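Local atomic coordinates of lysyl oxidase (Pichia pastoris, PDB entry 1W7C), a protein that probably oxidises primary amines, including peptidyl lysine side chains, to aldehydes with the help of copper and a topaquinone cofactor formed from one of its own tyrosines. Residues A[560-563]-A[569-572]; A[203-208]-A[254-259]. All coordinates share one frame; numbering follows the deposited sequence.

Interaction 1: residues A[560-563]-A[569-572]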
ATOM      1  N   ALA A 560      14.601   1.608 -25.878  1.00 16.41           N
ATOM      2  CA  ALA A 560      14.331   2.193 -27.185  1.00 17.93           C
ATOM      3  C   ALA A 560      14.360   1.145 -28.290  1.00 19.13           C
ATOM      4  O   ALA A 560      13.599   1.259 -29.258  1.00 22.59           O
ATOM      5  CB  ALA A 560      15.283   3.331 -27.505  1.00 18.14           C
ATOM      6  N   GLU A 561      15.232   0.151 -28.146  1.00 20.74           N
ATOM      7  CA  GLU A 561      15.497  -0.804 -29.208  1.00 27.93           C
ATOM      8  C   GLU A 561      15.213  -2.269 -28.867  1.00 23.36           C
ATOM      9  O   GLU A 561      14.889  -3.046 -29.770  1.00 27.00           O
ATOM     10  CB  GLU A 561      16.964  -0.676 -29.692  1.00 36.85           C
ATOM     11  CG  GLU A 561      17.502   0.757 -29.896  1.00 48.14           C
ATOM     12  CD  GLU A 561      17.020   1.418 -31.166  1.00 79.41           C
ATOM     13  OE1 GLU A 561      16.436   0.727 -32.028  1.00 88.58           O
ATOM     14  OE2 GLU A 561      17.226   2.647 -31.295  1.00 73.42           O
ATOM     15  N   GLU A 562      15.367  -2.662 -27.593  1.00 19.11           N
ATOM     16  CA  GLU A 562      15.287  -4.082 -27.224  1.00 19.41           C
ATOM     17  C   GLU A 562      13.816  -4.460 -27.002  1.00 17.94           C
ATOM     18  O   GLU A 562      13.053  -3.711 -26.373  1.00 18.08           O
ATOM     19  CB  GLU A 562      16.082  -4.395 -25.926  1.00 20.57           C
ATOM     20  CG  GLU A 562      17.583  -4.111 -25.989  1.00 22.69           C
ATOM     21  CD  GLU A 562      18.396  -4.786 -24.895  1.00 33.28           C
ATOM     22  OE1 GLU A 562      19.637  -4.633 -24.916  1.00 57.03           O
ATOM     23  OE2 GLU A 562      17.813  -5.493 -24.065  1.00 27.87           O
ATOM     24  N   THR A 563      13.424  -5.616 -27.526  1.00 20.33           N
ATOM     25  CA  THR A 563      12.083  -6.156 -27.328  1.00 18.37           C
ATOM     26  C   THR A 563      12.161  -7.548 -26.755  1.00 19.30           C
ATOM     27  O   THR A 563      13.204  -8.197 -26.847  1.00 21.63           O
ATOM     28  CB  THR A 563      11.311  -6.197 -28.664  1.00 19.99           C
ATOM     29  OG1 THR A 563      12.010  -7.028 -29.607  1.00 26.51           O
ATOM     30  CG2 THR A 563      11.209  -4.824 -29.321  1.00 23.30           C
ATOM     31  N   PRO A 569       8.420  -3.737 -26.521  1.00 15.95           N
ATOM     32  CA  PRO A 569       9.573  -3.123 -25.867  1.00 15.40           C
ATOM     33  C   PRO A 569       9.781  -3.663 -24.447  1.00 14.60           C
ATOM     34  O   PRO A 569       8.836  -3.747 -23.647  1.00 15.49           O
ATOM     35  CB  PRO A 569       9.205  -1.647 -25.838  1.00 16.55           C
ATOM     36  CG  PRO A 569       8.287  -1.421 -27.027  1.00 18.39           C
ATOM     37  CD  PRO A 569       7.479  -2.729 -27.042  1.00 17.54           C
ATOM     38  N   ARG A 570      11.004  -4.012 -24.111  1.00 15.58           N
ATOM     39  CA  ARG A 570      11.305  -4.383 -22.736  1.00 14.87           C
ATOM     40  C   ARG A 570      11.060  -3.152 -21.872  1.00 14.37           C
ATOM     41  O   ARG A 570      11.503  -2.062 -22.206  1.00 15.47           O
ATOM     42  CB  ARG A 570      12.767  -4.791 -22.617  1.00 15.94           C
ATOM     43  CG  ARG A 570      13.130  -6.024 -23.414  1.00 16.26           C
ATOM     44  CD  ARG A 570      14.521  -6.480 -23.188  1.00 17.37           C
ATOM     45  NE  ARG A 570      14.611  -7.150 -21.918  1.00 16.48           N
ATOM     46  CZ  ARG A 570      15.756  -7.470 -21.325  1.00 17.13           C
ATOM     47  NH1 ARG A 570      16.918  -7.133 -21.855  1.00 17.40           N
ATOM     48  NH2 ARG A 570      15.730  -8.148 -20.218  1.00 19.63           N
ATOM     49  N   ALA A 571      10.336  -3.311 -20.753  1.00 13.75           N
ATOM     50  CA  ALA A 571       9.956  -2.133 -19.967  1.00 13.19           C
ATOM     51  C   ALA A 571       9.904  -2.429 -18.485  1.00 13.22           C
ATOM     52  O   ALA A 571       9.822  -3.573 -18.059  1.00 13.47           O
ATOM     53  CB  ALA A 571       8.613  -1.592 -20.448  1.00 14.96           C
ATOM     54  N   TYR A 572       9.967  -1.355 -17.705  1.00 13.49           N
ATOM     55  CA  TYR A 572       9.622  -1.364 -16.292  1.00 12.86           C
ATOM     56  C   TYR A 572       8.497  -0.371 -16.089  1.00 12.93           C
ATOM     57  O   TYR A 572       8.491   0.728 -16.658  1.00 14.46           O
ATOM     58  CB  TYR A 572      10.832  -1.044 -15.371  1.00 13.90           C
ATOM     59  CG  TYR A 572      11.480  -2.268 -14.769  1.00 13.52           C
ATOM     60  CD1 TYR A 572      12.240  -3.141 -15.542  1.00 13.65           C
ATOM     61  CD2 TYR A 572      11.316  -2.579 -13.425  1.00 13.94           C
ATOM     62  CE1 TYR A 572      12.779  -4.279 -14.994  1.00 13.23           C
ATOM     63  CE2 TYR A 572      11.883  -3.714 -12.859  1.00 14.46           C
ATOM     64  CZ  TYR A 572      12.617  -4.587 -13.641  1.00 13.46           C
ATOM     65  OH  TYR A 572      13.187  -5.721 -13.142  1.00 14.98           O
TER

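Interaction 2: residues A[203-208]-A[254-259]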
ATOM      1  N   ASN A 203       7.987  20.144  21.161  1.00 18.51           N
ATOM      2  CA  ASN A 203       7.090  20.456  20.044  1.00 18.22           C
ATOM      3  C   ASN A 203       5.610  20.343  20.395  1.00 18.19           C
ATOM      4  O   ASN A 203       4.785  20.875  19.662  1.00 19.47           O
ATOM      5  CB  ASN A 203       7.368  19.539  18.838  0.70 21.24           C
ATOM      6  CG  ASN A 203       8.379  20.107  17.857  0.70 23.06           C
ATOM      7  OD1 ASN A 203       8.572  19.549  16.780  0.70 28.38           O
ATOM      8  ND2 ASN A 203       9.050  21.180  18.229  0.70 20.69           N
ATOM      9  N   LEU A 204       5.284  19.664  21.498  1.00 17.53           N
ATOM     10  CA  LEU A 204       3.907  19.555  21.963  1.00 17.38           C
ATOM     11  C   LEU A 204       3.510  20.662  22.931  1.00 17.50           C
ATOM     12  O   LEU A 204       2.347  20.747  23.315  1.00 18.67           O
ATOM     13  CB  LEU A 204       3.681  18.184  22.624  1.00 17.53           C
ATOM     14  CG  LEU A 204       3.931  16.950  21.741  1.00 17.19           C
ATOM     15  CD1 LEU A 204       3.535  15.669  22.450  1.00 18.40           C
ATOM     16  CD2 LEU A 204       3.209  17.042  20.399  1.00 18.49           C
ATOM     17  N   VAL A 205       4.462  21.533  23.280  1.00 17.27           N
ATOM     18  CA  VAL A 205       4.201  22.647  24.187  1.00 18.55           C
ATOM     19  C   VAL A 205       4.707  23.988  23.649  1.00 18.36           C
ATOM     20  O   VAL A 205       5.477  24.704  24.307  1.00 19.50           O
ATOM     21  CB  VAL A 205       4.766  22.327  25.595  1.00 19.38           C
ATOM     22  CG1 VAL A 205       3.863  21.334  26.306  1.00 22.09           C
ATOM     23  CG2 VAL A 205       6.173  21.760  25.507  1.00 19.99           C
ATOM     24  N   PRO A 206       4.234  24.350  22.451  1.00 17.85           N
ATOM     25  CA  PRO A 206       4.471  25.689  21.913  1.00 18.20           C
ATOM     26  C   PRO A 206       3.656  26.716  22.682  1.00 18.78           C
ATOM     27  O   PRO A 206       2.477  26.490  22.996  1.00 18.83           O
ATOM     28  CB  PRO A 206       3.961  25.583  20.474  1.00 18.67           C
ATOM     29  CG  PRO A 206       2.827  24.576  20.544  1.00 18.21           C
ATOM     30  CD  PRO A 206       3.322  23.581  21.583  1.00 16.74           C
ATOM     31  N   THR A 207       4.273  27.856  22.981  1.00 19.44           N
ATOM     32  CA  THR A 207       3.658  28.863  23.871  1.00 21.06           C
ATOM     33  C   THR A 207       2.755  29.891  23.215  1.00 20.43           C
ATOM     34  O   THR A 207       2.026  30.588  23.914  1.00 22.05           O
ATOM     35  CB  THR A 207       4.743  29.642  24.606  1.00 21.83           C
ATOM     36  OG1 THR A 207       5.551  30.367  23.668  1.00 21.41           O
ATOM     37  CG2 THR A 207       5.684  28.705  25.364  1.00 23.76           C
ATOM     38  N   GLY A 208       2.839  30.041  21.904  1.00 18.57           N
ATOM     39  CA  GLY A 208       2.137  31.115  21.212  1.00 20.28           C
ATOM     40  C   GLY A 208       2.783  32.472  21.373  1.00 19.17           C
ATOM     41  O   GLY A 208       2.190  33.489  21.003  1.00 20.95           O
ATOM     42  N   PRO A 254      -4.957  31.357  27.389  1.00 22.97           N
ATOM     43  CA  PRO A 254      -4.745  30.240  28.312  1.00 24.29           C
ATOM     44  C   PRO A 254      -3.334  29.650  28.246  1.00 21.04           C
ATOM     45  O   PRO A 254      -2.780  29.411  27.168  1.00 24.24           O
ATOM     46  CB  PRO A 254      -5.801  29.218  27.872  1.00 26.76           C
ATOM     47  CG  PRO A 254      -6.901  30.064  27.297  1.00 28.13           C
ATOM     48  CD  PRO A 254      -6.179  31.177  26.585  1.00 24.15           C
ATOM     49  N   LYS A 255      -2.768  29.425  29.418  1.00 23.06           N
ATOM     50  CA  LYS A 255      -1.401  28.950  29.564  1.00 22.52           C
ATOM     51  C   LYS A 255      -1.357  27.425  29.598  1.00 23.02           C
ATOM     52  O   LYS A 255      -2.307  26.766  30.006  1.00 25.69           O
ATOM     53  CB  LYS A 255      -0.759  29.553  30.828  1.00 24.06           C
ATOM     54  CG  LYS A 255      -0.661  31.076  30.773  1.00 25.89           C
ATOM     55  CD  LYS A 255      -0.198  31.691  32.092  1.00 28.55           C
ATOM     56  CE  LYS A 255      -0.279  33.210  32.035  1.00 33.10           C
ATOM     57  NZ  LYS A 255      -0.108  33.803  33.382  1.00 35.81           N
ATOM     58  N   ILE A 256      -0.234  26.873  29.156  1.00 21.27           N
ATOM     59  CA  ILE A 256       0.008  25.452  29.195  1.00 20.44           C
ATOM     60  C   ILE A 256       0.045  24.988  30.649  1.00 21.71           C
ATOM     61  O   ILE A 256       0.666  25.634  31.492  1.00 25.81           O
ATOM     62  CB  ILE A 256       1.346  25.128  28.499  1.00 21.60           C
ATOM     63  CG1 ILE A 256       1.249  25.459  27.002  1.00 20.56           C
ATOM     64  CG2 ILE A 256       1.669  23.673  28.640  1.00 22.67           C
ATOM     65  CD1 ILE A 256       2.609  25.585  26.301  1.00 21.77           C
ATOM     66  N   ASP A 257      -0.601  23.855  30.923  1.00 23.04           N
ATOM     67  CA  ASP A 257      -0.495  23.198  32.226  1.00 24.78           C
ATOM     68  C   ASP A 257       0.798  22.370  32.277  1.00 23.40           C
ATOM     69  O   ASP A 257       0.834  21.183  31.935  1.00 24.06           O
ATOM     70  CB  ASP A 257      -1.722  22.332  32.496  1.00 25.67           C
ATOM     71  CG  ASP A 257      -1.732  21.741  33.888  1.00 27.39           C
ATOM     72  OD1 ASP A 257      -0.742  21.870  34.633  1.00 31.88           O
ATOM     73  OD2 ASP A 257      -2.716  21.126  34.310  1.00 32.23           O
ATOM     74  N   VAL A 258       1.860  23.017  32.750  1.00 22.68           N
ATOM     75  CA  VAL A 258       3.191  22.404  32.791  1.00 24.27           C
ATOM     76  C   VAL A 258       3.370  21.359  33.887  1.00 24.32           C
ATOM     77  O   VAL A 258       4.337  20.601  33.870  1.00 27.52           O
ATOM     78  CB  VAL A 258       4.311  23.478  32.882  1.00 27.24           C
ATOM     79  CG1 VAL A 258       4.217  24.444  31.699  1.00 27.28           C
ATOM     80  CG2 VAL A 258       4.284  24.235  34.222  1.00 31.54           C
ATOM     81  N   ASP A 259       2.395  21.277  34.780  1.00 26.17           N
ATOM     82  CA  ASP A 259       2.405  20.313  35.854  1.00 30.42           C
ATOM     83  C   ASP A 259       1.825  18.966  35.437  1.00 26.38           C
ATOM     84  O   ASP A 259       1.984  17.975  36.169  1.00 31.43           O
ATOM     85  CB  ASP A 259       1.623  20.863  37.057  1.00 32.05           C
ATOM     86  CG  ASP A 259       2.268  22.088  37.661  1.00 40.31           C
ATOM     87  OD1 ASP A 259       3.516  22.187  37.655  1.00 36.99           O
ATOM     88  OD2 ASP A 259       1.599  23.008  38.169  1.00 60.50           O
TER

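Interaction 1: residues A[560-563]-A[569-572]
Thr563 and Pro569 form an antiparallel, non-hydrogen-bonded pair with their CA atoms 4.2 Å apart, and beside it Arg570 N donates a nearly straight bond to Glu562 O at 3.1 Å (169° at the hydrogen). The same carbonyl oxygen also receives a CA-H...O contact from Pro569. The two side chains next to this bond meet as well. Glu562 reaches out with an extended chain, whereas Arg570 is bent about its CG–CD bond (chi3 76°), which turns its guanidinium edge to the carboxylate. Arg570 NH1 lies 2.9 Å from Glu562 OE2 in a salt bridge made through one nitrogen and one oxygen, and the two flat groups are almost coplanar, 7° apart. Nearer the backbone, the methylenes touch, Glu562 CB lying 3.8 Å from Arg570 CD. The other guanidinium nitrogens are engaged too: NE bonds to Tyr680 O and NH2 to Glu329 in a second salt bridge, while the Tyr680 ring adds a cation-pi contact. Flanked by two carboxylates, the guanidinium is held against rotation and its charge is probably well balanced. At the surface, residues 569-572 open strand 569-576, which pairs with short strand 562-563 and runs antiparallel between strands 553-559 and 670-678 of the enzyme domain.

Interaction 2: residues A[203-208]-A[254-259]
Ile256 pushes its side chain toward the backbone of Val205 and Pro206, and its terminal methyl makes most of the contact. Ile256 CD1 stands 3.4 Å from Pro206 O and 3.6 Å from Val205 O, close to two successive carbonyl oxygens. The same methyl reaches 4.2 Å from Thr207 CA and 4.0 Å from Val205 CB, so a single carbon touches three consecutive residues. The extended end of the isoleucine (chi2 162°) carries it there. The second branch, CG2, meets Val205 CG1 at 4.0 Å, and the two side chains cross at about a right angle. Ile195 of strand 187-195 touches both Val205 and Ile256 and so closes this packed part within the protein, and Val482 lies against Ile256 as well.

Away from the isoleucine the two segments separate. Even the closest CA atoms, those of Val205 and Ile256, are 7.1 Å apart. Lys255, Asp257 and Asp259 are exposed and make no contact with residues 203-208. On this solvent side the chain is shaped by its own polar groups: Asp257 OD1 accepts from Asp259 N at 3.2 Å, forming an Asx turn, and Asp257 OD2 binds Asn260. Lys255 turns away to Gly161 O. The hydroxyl of Thr207 likewise looks to its own side, bonding to Cys193 O and Phe209 N, while backbone bonds to Ile195 and Cys193 tie Val205 and Thr207 to strand 187-195.

No hydrogen bond or salt bridge spans the two segments. Both belong to the DUF1965 region, and the irregular 254-259 chain is laid against residues 205-207, beside strand 187-195, through one isoleucine, by van der Waals contact of a methyl with backbone carbonyls and one apolar pairing with Val205; the contact sets no hydrogen-bonded register between the backbones.

Interaction 2 comes first along the chain and is complete before interaction 1 opens. Their centres lie 59 Å apart on opposite sides of the chain's centre, and the nearest atoms are about 38 Å apart, so they do not touch. They share no sheet: residues 203-208, like 254-259 part of the DUF1965 region, bond to strand 187-195 of a five-stranded antiparallel sheet, whereas 569-572 belongs to the strands of the copper amine oxidase enzyme domain. One is a short-range hairpin at the surface, with the Glu562 side chain about 13 Å from a bound calcium ion; the other is a buried meeting of segments 46 residues apart. The two contacts thus belong to different parts of the subunit.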